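Local coordinates for hypothetical protein PA5026 (Pseudomonas aeruginosa, PDB 1SH8) that is of unknown function but belongs to the HotDog clan and is probably a thioesterase, at residues Ala67-Tyr79 / Arg102-Gly116. Sequence-based numbering, arbitrary orientation.
Sequences ALFLTSFDSARFY and RLDAERIRQLETEAG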
loop_
_atom_site.group_PDB
_atom_site.type_symbol
_atom_site.label_atom_id
_atom_site.label_comp_id
_atom_site.label_asym_id
_atom_site.label_seq_id
_atom_site.Cartn_x
_atom_site.Cartn_y
_atom_site.Cartn_z
ATOM N N ALA A 67 -8.644 -3.131 11.771
ATOM C CA ALA A 67 -10.070 -3.202 12.091
ATOM C C ALA A 67 -10.360 -4.387 13.016
ATOM O O ALA A 67 -11.104 -4.248 13.986
ATOM C CB ALA A 67 -10.906 -3.304 10.810
ATOM N N LEU A 68 -9.781 -5.551 12.717
ATOM C CA LEU A 68 -9.975 -6.735 13.564
ATOM C C LEU A 68 -9.407 -6.463 14.963
ATOM O O LEU A 68 -9.955 -6.912 15.967
ATOM C CB LEU A 68 -9.288 -7.960 12.950
ATOM C CG LEU A 68 -10.087 -8.683 11.863
ATOM C CD1 LEU A 68 -9.181 -9.652 11.104
ATOM C CD2 LEU A 68 -11.258 -9.422 12.504
ATOM N N PHE A 69 -8.303 -5.724 15.019
ATOM C CA PHE A 69 -7.691 -5.358 16.296
ATOM C C PHE A 69 -8.691 -4.523 17.112
ATOM O O PHE A 69 -8.891 -4.759 18.304
ATOM C CB PHE A 69 -6.411 -4.547 16.043
ATOM C CG PHE A 69 -6.051 -3.601 17.161
ATOM C CD1 PHE A 69 -5.434 -4.064 18.320
ATOM C CD2 PHE A 69 -6.349 -2.246 17.057
ATOM C CE1 PHE A 69 -5.118 -3.188 19.359
ATOM C CE2 PHE A 69 -6.036 -1.363 18.092
ATOM C CZ PHE A 69 -5.420 -1.837 19.244
ATOM N N LEU A 70 -9.310 -3.544 16.460
ATOM C CA LEU A 70 -10.287 -2.681 17.122
ATOM C C LEU A 70 -11.524 -3.432 17.613
ATOM O O LEU A 70 -12.098 -3.085 18.647
ATOM C CB LEU A 70 -10.733 -1.556 16.182
ATOM C CG LEU A 70 -9.735 -0.424 15.929
ATOM C CD1 LEU A 70 -10.263 0.483 14.833
ATOM C CD2 LEU A 70 -9.509 0.365 17.217
ATOM N N THR A 71 -11.947 -4.457 16.880
ATOM C CA THR A 71 -13.135 -5.197 17.293
ATOM C C THR A 71 -12.855 -6.411 18.166
ATOM O O THR A 71 -13.766 -6.927 18.819
ATOM C CB THR A 71 -13.940 -5.713 16.079
ATOM O OG1 THR A 71 -13.196 -6.742 15.410
ATOM C CG2 THR A 71 -14.248 -4.581 15.114
ATOM N N SER A 72 -11.603 -6.856 18.205
ATOM C CA SER A 72 -11.282 -8.073 18.937
ATOM C C SER A 72 -10.376 -7.993 20.158
ATOM O O SER A 72 -10.394 -8.898 20.995
ATOM C CB SER A 72 -10.694 -9.091 17.956
ATOM O OG SER A 72 -11.451 -9.124 16.760
ATOM N N PHE A 73 -9.584 -6.933 20.262
ATOM C CA PHE A 73 -8.661 -6.810 21.384
ATOM C C PHE A 73 -8.844 -5.530 22.185
ATOM O O PHE A 73 -9.549 -4.615 21.762
ATOM C CB PHE A 73 -7.220 -6.871 20.870
ATOM C CG PHE A 73 -6.900 -8.128 20.118
ATOM C CD1 PHE A 73 -6.819 -9.351 20.781
ATOM C CD2 PHE A 73 -6.698 -8.096 18.740
ATOM C CE1 PHE A 73 -6.542 -10.530 20.082
ATOM C CE2 PHE A 73 -6.421 -9.265 18.035
ATOM C CZ PHE A 73 -6.343 -10.485 18.711
ATOM N N ASP A 74 -8.212 -5.498 23.360
ATOM C CA ASP A 74 -8.223 -4.325 24.233
ATOM C C ASP A 74 -7.361 -3.351 23.439
ATOM O O ASP A 74 -6.137 -3.483 23.415
ATOM C CB ASP A 74 -7.541 -4.661 25.558
ATOM C CG ASP A 74 -7.509 -3.486 26.517
ATOM O OD1 ASP A 74 -7.289 -2.346 26.053
ATOM O OD2 ASP A 74 -7.688 -3.714 27.736
ATOM N N SER A 75 -8.000 -2.379 22.791
ATOM C CA SER A 75 -7.292 -1.433 21.935
ATOM C C SER A 75 -6.542 -0.292 22.608
ATOM O O SER A 75 -6.058 0.617 21.938
ATOM C CB SER A 75 -8.251 -0.883 20.872
ATOM O OG SER A 75 -9.468 -0.464 21.454
ATOM N N ALA A 76 -6.445 -0.337 23.931
ATOM C CA ALA A 76 -5.699 0.672 24.665
ATOM C C ALA A 76 -4.468 -0.042 25.221
ATOM O O ALA A 76 -3.373 0.519 25.261
ATOM C CB ALA A 76 -6.543 1.241 25.799
ATOM N N ARG A 77 -4.653 -1.298 25.627
ATOM C CA ARG A 77 -3.562 -2.104 26.174
ATOM C C ARG A 77 -2.565 -2.523 25.088
ATOM O O ARG A 77 -1.355 -2.588 25.328
ATOM C CB ARG A 77 -4.127 -3.356 26.846
ATOM C CG ARG A 77 -3.059 -4.246 27.450
ATOM C CD ARG A 77 -3.632 -5.549 27.982
ATOM N NE ARG A 77 -2.594 -6.377 28.600
ATOM C CZ ARG A 77 -2.741 -7.665 28.902
ATOM N NH1 ARG A 77 -3.887 -8.286 28.644
ATOM N NH2 ARG A 77 -1.739 -8.335 29.460
ATOM N N PHE A 78 -3.087 -2.799 23.896
ATOM C CA PHE A 78 -2.275 -3.231 22.758
ATOM C C PHE A 78 -2.446 -2.300 21.567
ATOM O O PHE A 78 -3.332 -1.452 21.538
ATOM C CB PHE A 78 -2.706 -4.629 22.292
ATOM C CG PHE A 78 -2.645 -5.682 23.356
ATOM C CD1 PHE A 78 -1.421 -6.116 23.860
ATOM C CD2 PHE A 78 -3.815 -6.255 23.845
ATOM C CE1 PHE A 78 -1.364 -7.104 24.833
ATOM C CE2 PHE A 78 -3.770 -7.248 24.824
ATOM C CZ PHE A 78 -2.543 -7.673 25.316
ATOM N N TYR A 79 -1.580 -2.478 20.576
ATOM C CA TYR A 79 -1.670 -1.727 19.334
ATOM C C TYR A 79 -1.142 -2.667 18.266
ATOM O O TYR A 79 -0.303 -3.529 18.545
ATOM C CB TYR A 79 -0.854 -0.431 19.385
ATOM C CG TYR A 79 0.639 -0.612 19.467
ATOM C CD1 TYR A 79 1.424 -0.648 18.315
ATOM C CD2 TYR A 79 1.272 -0.717 20.702
ATOM C CE1 TYR A 79 2.811 -0.775 18.396
ATOM C CE2 TYR A 79 2.649 -0.846 20.796
ATOM C CZ TYR A 79 3.414 -0.873 19.641
ATOM O OH TYR A 79 4.784 -0.985 19.749
ATOM N N ARG A 102 -11.409 -12.483 9.015
ATOM C CA ARG A 102 -11.844 -13.007 10.295
ATOM C C ARG A 102 -10.719 -13.615 11.128
ATOM O O ARG A 102 -9.645 -13.933 10.617
ATOM C CB ARG A 102 -12.955 -14.045 10.077
ATOM C CG ARG A 102 -12.551 -15.251 9.241
ATOM C CD ARG A 102 -13.762 -16.151 8.936
ATOM N NE ARG A 102 -14.698 -15.541 7.990
ATOM C CZ ARG A 102 -15.912 -16.019 7.711
ATOM N NH1 ARG A 102 -16.351 -17.120 8.309
ATOM N NH2 ARG A 102 -16.688 -15.398 6.828
ATOM N N LEU A 103 -10.984 -13.727 12.427
ATOM C CA LEU A 103 -10.081 -14.329 13.409
ATOM C C LEU A 103 -11.008 -15.153 14.294
ATOM O O LEU A 103 -11.961 -14.609 14.851
ATOM C CB LEU A 103 -9.401 -13.266 14.278
ATOM C CG LEU A 103 -8.188 -12.507 13.758
ATOM C CD1 LEU A 103 -7.743 -11.491 14.810
ATOM C CD2 LEU A 103 -7.068 -13.488 13.450
ATOM N N ASP A 104 -10.757 -16.452 14.428
ATOM C CA ASP A 104 -11.642 -17.259 15.265
ATOM C C ASP A 104 -11.448 -16.932 16.750
ATOM O O ASP A 104 -10.405 -16.406 17.155
ATOM C CB ASP A 104 -11.430 -18.757 15.017
ATOM C CG ASP A 104 -10.099 -19.251 15.529
ATOM O OD1 ASP A 104 -9.063 -18.899 14.927
ATOM O OD2 ASP A 104 -10.088 -19.988 16.538
ATOM N N ALA A 105 -12.467 -17.240 17.549
ATOM C CA ALA A 105 -12.449 -16.970 18.983
ATOM C C ALA A 105 -11.208 -17.507 19.684
ATOM O O ALA A 105 -10.615 -16.832 20.531
ATOM C CB ALA A 105 -13.699 -17.548 19.631
ATOM N N GLU A 106 -10.825 -18.729 19.331
ATOM C CA GLU A 106 -9.660 -19.369 19.924
ATOM C C GLU A 106 -8.368 -18.620 19.592
ATOM O O GLU A 106 -7.516 -18.443 20.464
ATOM C CB GLU A 106 -9.572 -20.822 19.446
ATOM C CG GLU A 106 -8.473 -21.646 20.101
ATOM C CD GLU A 106 -8.438 -23.078 19.580
ATOM O OE1 GLU A 106 -9.447 -23.802 19.748
ATOM O OE2 GLU A 106 -7.403 -23.477 18.998
ATOM N N ARG A 107 -8.218 -18.186 18.339
ATOM C CA ARG A 107 -7.020 -17.447 17.937
ATOM C C ARG A 107 -6.934 -16.119 18.681
ATOM O O ARG A 107 -5.851 -15.680 19.062
ATOM C CB ARG A 107 -7.005 -17.183 16.425
ATOM C CG ARG A 107 -6.304 -18.266 15.606
ATOM C CD ARG A 107 -4.866 -18.448 16.060
ATOM N NE ARG A 107 -3.913 -17.583 15.362
ATOM C CZ ARG A 107 -2.749 -17.195 15.881
ATOM N NH1 ARG A 107 -2.407 -17.585 17.102
ATOM N NH2 ARG A 107 -1.918 -16.440 15.173
ATOM N N ILE A 108 -8.079 -15.481 18.883
ATOM C CA ILE A 108 -8.107 -14.211 19.599
ATOM C C ILE A 108 -7.567 -14.432 21.012
ATOM O O ILE A 108 -6.746 -13.653 21.501
ATOM C CB ILE A 108 -9.541 -13.631 19.661
ATOM C CG1 ILE A 108 -10.000 -13.235 18.249
ATOM C CG2 ILE A 108 -9.577 -12.419 20.593
ATOM C CD1 ILE A 108 -11.450 -12.753 18.163
ATOM N N ARG A 109 -8.018 -15.505 21.661
ATOM C CA ARG A 109 -7.546 -15.820 23.008
ATOM C C ARG A 109 -6.044 -16.098 23.021
ATOM O O ARG A 109 -5.324 -15.604 23.888
ATOM C CB ARG A 109 -8.296 -17.025 23.580
ATOM C CG ARG A 109 -9.675 -16.688 24.113
ATOM C CD ARG A 109 -10.231 -17.831 24.953
ATOM N NE ARG A 109 -10.607 -18.986 24.141
ATOM C CZ ARG A 109 -11.714 -19.057 23.406
ATOM N NH1 ARG A 109 -12.565 -18.037 23.379
ATOM N NH2 ARG A 109 -11.965 -20.146 22.694
ATOM N N GLN A 110 -5.570 -16.883 22.057
ATOM C CA GLN A 110 -4.147 -17.201 21.979
ATOM C C GLN A 110 -3.314 -15.936 21.810
ATOM O O GLN A 110 -2.305 -15.748 22.492
ATOM C CB GLN A 110 -3.872 -18.138 20.802
ATOM C CG GLN A 110 -4.724 -19.395 20.789
ATOM C CD GLN A 110 -4.359 -20.328 19.646
ATOM O OE1 GLN A 110 -4.162 -19.890 18.508
ATOM N NE2 GLN A 110 -4.276 -21.622 19.939
ATOM N N LEU A 111 -3.745 -15.068 20.899
ATOM C CA LEU A 111 -3.034 -13.827 20.625
ATOM C C LEU A 111 -2.942 -12.886 21.825
ATOM O O LEU A 111 -1.864 -12.374 22.127
ATOM C CB LEU A 111 -3.688 -13.102 19.443
ATOM C CG LEU A 111 -3.477 -13.779 18.082
ATOM C CD1 LEU A 111 -4.455 -13.225 17.061
ATOM C CD2 LEU A 111 -2.036 -13.571 17.634
ATOM N N GLU A 112 -4.059 -12.654 22.511
ATOM C CA GLU A 112 -4.034 -11.753 23.662
ATOM C C GLU A 112 -3.196 -12.324 24.798
ATOM O O GLU A 112 -2.508 -11.587 25.505
ATOM C CB GLU A 112 -5.451 -11.452 24.150
ATOM C CG GLU A 112 -6.314 -12.669 24.360
ATOM C CD GLU A 112 -7.735 -12.302 24.745
ATOM O OE1 GLU A 112 -8.322 -11.427 24.071
ATOM O OE2 GLU A 112 -8.264 -12.891 25.715
ATOM N N THR A 113 -3.246 -13.640 24.960
ATOM C CA THR A 113 -2.471 -14.298 26.001
ATOM C C THR A 113 -0.982 -14.124 25.720
ATOM O O THR A 113 -0.228 -13.665 26.583
ATOM C CB THR A 113 -2.799 -15.798 26.065
ATOM O OG1 THR A 113 -4.129 -15.966 26.571
ATOM C CG2 THR A 113 -1.811 -16.529 26.964
ATOM N N GLU A 114 -0.566 -14.481 24.506
ATOM C CA GLU A 114 0.833 -14.364 24.113
ATOM C C GLU A 114 1.330 -12.913 24.101
ATOM O O GLU A 114 2.454 -12.638 24.521
ATOM C CB GLU A 114 1.035 -15.006 22.742
ATOM C CG GLU A 114 2.397 -14.769 22.132
ATOM C CD GLU A 114 2.569 -15.524 20.832
ATOM O OE1 GLU A 114 1.576 -15.653 20.080
ATOM O OE2 GLU A 114 3.697 -15.983 20.554
ATOM N N ALA A 115 0.501 -11.988 23.619
ATOM C CA ALA A 115 0.884 -10.579 23.586
ATOM C C ALA A 115 0.979 -10.061 25.019
ATOM O O ALA A 115 1.833 -9.234 25.342
ATOM C CB ALA A 115 -0.140 -9.767 22.802
ATOM N N GLY A 116 0.096 -10.556 25.878
ATOM C CA GLY A 116 0.112 -10.129 27.262
ATOM C C GLY A 116 1.316 -10.660 28.017
ATOM O O GLY A 116 1.949 -9.928 28.779
HETATM O O HOH W 1 -9.810 -9.532 23.508
HETATM O O HOH W 2 0.996 -7.637 29.929
#
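Phe-73 lies against helix 105-118 just where helix 64-72, probably part of the central helix of the hot-dog fold, gives way to loop. Its CG stands anti to its own carbonyl carbon (chi1 -58°), and the ring is thereby carried from CB to the second helix. Beyond CB and CG, CD1 runs past Ile-108 CG2 and the Glu-112 carboxylate. Phe-73 CE1 comes 3.6 Å from Ile-108 CG2. At 3.4 Å, Phe-73 CE1 also meets Ile-108 O in the ring plane, so a weakly positive ring edge faces a carbonyl oxygen already bonded to Glu-112 N. Phe-73 CZ touches Leu-111 CD1 at 3.7 Å, while Phe-73 CE2 lies 4.1 Å from Leu-103 CD1. A flat, wide phenyl suits this place, since one ring can touch Leu-103, Ile-108 and Leu-111 at once; Leu-146 of strand 136-148 also packs on it.

On the side of helix 64-72, Leu-68 extends CD1 to Leu-103, and Ile-108 lays CD1 on Ser-72 CB. Serine is small enough for this approach, and its hydroxyl is buried yet satisfied, donating to Leu-68 O and bonded to Gly-34 N. Farther along, Phe-78 CE1 rests 3.6 Å from Ala-115 CB, a methyl that lets the ring come near the helix backbone. Arg-77 CG covers the centre of one face of that ring.

No direct hydrogen bond joins the two segments; waters bridge them instead. One accepts from Arg-77 NH2 and donates to Gly-116 O, and another donates to Ser-72 O at 2.7 Å and to Glu-112 OE1.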